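Local coordinates for protein ATP-dependent helicase FUN30 (PDB 5GN1) that remodels nucleosomes as an ATP-dependent SNF2-family DNA helicase, promotes DNA end resection at double-strand breaks and is required for heterochromatin organization, at residues 243-248 with 268-273. Sequence-based numbering, arbitrary orientation.
Sequences LLIDKF and INLVCA
Phe248 and Cys272 make the closest approach between helix segment 243-248 and loop segment 268-273, with Cys272 SG lying 3.3 Å from Phe248 CD2. The sulfur is 4.2 Å from the ring centroid and 51° off the ring normal, an oblique sulfur-aromatic contact. Followed outward from CB, Phe248 has CG anti to its backbone N (chi1 -163°); CG already lies 4.2 Å from Cys272 SG. CD2 touches both that sulfur and, at 4.2 Å, Leu270 CD2, the two lying in directions roughly 90° apart. CE2 is 3.7 Å from the same sulfur and also meets Ala273 CB at 4.1 Å, the methyl sitting at the ring edge, near its plane. Both segments belong to the C-terminal RecA-like lobe of the helicase, where helix 241-250 and the loop between strands 256-260 and 275-278 pack beside the parallel sheet. Phe257 meets the Phe248 ring edge-to-face, and Lys204 forms a cation-pi contact with it. An alanine in place of Phe248 would probably leave a gap beside Cys272 SG and Ala273 CB and deprive Lys204 of its cation-pi partner. One helical turn earlier, Ile245 splits its branches: CG2 touches Leu270 CD2 at 4.1 Å, the two side chains crossing at about a right angle, whereas CD1 meets Ile268 CG2 at 3.9 Å. The hydroxyl of Tyr249, the residue after Phe248, hydrogen-bonds to Asn269 O and Val271 N.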
loop_
_atom_site.group_PDB
_atom_site.type_symbol
_atom_site.label_atom_id
_atom_site.label_comp_id
_atom_site.label_asym_id
_atom_site.label_seq_id
_atom_site.Cartn_x
_atom_site.Cartn_y
_atom_site.Cartn_z
ATOM N N LEU A 243 14.440 -1.931 -20.433
ATOM C CA LEU A 243 13.391 -1.548 -21.375
ATOM C C LEU A 243 12.401 -0.579 -20.738
ATOM O O LEU A 243 11.951 0.376 -21.386
ATOM C CB LEU A 243 12.647 -2.782 -21.894
ATOM C CG LEU A 243 11.547 -2.541 -22.946
ATOM C CD1 LEU A 243 12.104 -2.552 -24.379
ATOM C CD2 LEU A 243 10.411 -3.554 -22.803
ATOM N N LEU A 244 12.063 -0.812 -19.475
ATOM C CA LEU A 244 11.128 0.057 -18.769
ATOM C C LEU A 244 11.720 1.451 -18.584
ATOM O O LEU A 244 11.070 2.458 -18.865
ATOM C CB LEU A 244 10.758 -0.543 -17.412
ATOM C CG LEU A 244 9.993 -1.867 -17.441
ATOM C CD1 LEU A 244 9.978 -2.511 -16.063
ATOM C CD2 LEU A 244 8.576 -1.659 -17.955
ATOM N N ILE A 245 12.960 1.497 -18.108
ATOM C CA ILE A 245 13.652 2.758 -17.881
ATOM C C ILE A 245 13.786 3.544 -19.174
ATOM O O ILE A 245 13.443 4.725 -19.231
ATOM C CB ILE A 245 15.042 2.535 -17.264
ATOM C CG1 ILE A 245 14.879 1.890 -15.886
ATOM C CG2 ILE A 245 15.796 3.853 -17.155
ATOM C CD1 ILE A 245 16.188 1.516 -15.227
ATOM N N ASP A 246 14.287 2.887 -20.214
ATOM C CA ASP A 246 14.448 3.554 -21.493
ATOM C C ASP A 246 13.116 4.089 -21.944
ATOM O O ASP A 246 13.033 5.220 -22.423
ATOM C CB ASP A 246 14.968 2.605 -22.555
ATOM C CG ASP A 246 16.401 2.307 -22.391
ATOM O OD1 ASP A 246 17.097 3.053 -21.669
ATOM O OD2 ASP A 246 16.871 1.316 -22.987
ATOM N N LYS A 247 12.061 3.291 -21.808
ATOM C CA LYS A 247 10.792 3.836 -22.247
ATOM C C LYS A 247 10.437 5.130 -21.520
ATOM O O LYS A 247 9.874 6.054 -22.107
ATOM C CB LYS A 247 9.734 2.798 -22.022
ATOM C CG LYS A 247 8.695 2.630 -23.087
ATOM C CD LYS A 247 8.079 1.263 -22.894
ATOM C CE LYS A 247 6.779 1.074 -23.656
ATOM N NZ LYS A 247 6.182 -0.244 -23.300
ATOM N N PHE A 248 10.774 5.189 -20.238
ATOM C CA PHE A 248 10.477 6.356 -19.416
ATOM C C PHE A 248 11.217 7.583 -19.935
ATOM O O PHE A 248 10.664 8.682 -19.976
ATOM C CB PHE A 248 10.851 6.092 -17.956
ATOM C CG PHE A 248 10.234 7.060 -16.988
ATOM C CD1 PHE A 248 8.875 7.329 -17.028
ATOM C CD2 PHE A 248 11.011 7.701 -16.038
ATOM C CE1 PHE A 248 8.304 8.218 -16.138
ATOM C CE2 PHE A 248 10.445 8.593 -15.145
ATOM C CZ PHE A 248 9.089 8.852 -15.196
ATOM N N ILE A 268 19.355 2.327 -9.952
ATOM C CA ILE A 268 18.810 2.787 -11.225
ATOM C C ILE A 268 18.811 4.306 -11.231
ATOM O O ILE A 268 18.762 4.962 -10.182
ATOM C CB ILE A 268 17.397 2.224 -11.498
ATOM C CG1 ILE A 268 16.415 2.663 -10.411
ATOM C CG2 ILE A 268 17.435 0.705 -11.607
ATOM C CD1 ILE A 268 15.055 1.999 -10.517
ATOM N N ASN A 269 18.853 4.872 -12.436
ATOM C CA ASN A 269 19.009 6.306 -12.656
ATOM C C ASN A 269 17.769 6.832 -13.371
ATOM O O ASN A 269 17.537 6.498 -14.535
ATOM C CB ASN A 269 20.275 6.574 -13.472
ATOM C CG ASN A 269 20.605 8.047 -13.567
ATOM O OD1 ASN A 269 19.736 8.869 -13.838
ATOM N ND2 ASN A 269 21.865 8.391 -13.327
ATOM N N LEU A 270 16.992 7.677 -12.695
ATOM C CA LEU A 270 15.723 8.174 -13.230
ATOM C C LEU A 270 15.679 9.697 -13.218
ATOM O O LEU A 270 14.670 10.299 -12.842
ATOM C CB LEU A 270 14.531 7.588 -12.448
ATOM C CG LEU A 270 14.417 6.065 -12.560
ATOM C CD1 LEU A 270 13.413 5.458 -11.581
ATOM C CD2 LEU A 270 14.075 5.703 -13.980
ATOM N N VAL A 271 16.748 10.355 -13.694
ATOM C CA VAL A 271 16.818 11.814 -13.598
ATOM C C VAL A 271 15.877 12.515 -14.569
ATOM O O VAL A 271 15.761 13.743 -14.536
ATOM C CB VAL A 271 18.249 12.363 -13.787
ATOM C CG1 VAL A 271 19.165 11.868 -12.664
ATOM C CG2 VAL A 271 18.806 12.018 -15.154
ATOM N N CYS A 272 15.187 11.766 -15.430
ATOM C CA CYS A 272 14.205 12.438 -16.275
ATOM C C CYS A 272 12.949 12.840 -15.508
ATOM O O CYS A 272 12.092 13.528 -16.074
ATOM C CB CYS A 272 13.834 11.564 -17.476
ATOM S SG CYS A 272 13.286 9.911 -17.046
ATOM N N ALA A 273 12.807 12.421 -14.251
ATOM C CA ALA A 273 11.774 12.931 -13.359
ATOM C C ALA A 273 12.419 13.854 -12.330
ATOM O O ALA A 273 13.535 13.591 -11.884
ATOM C CB ALA A 273 11.062 11.779 -12.638
#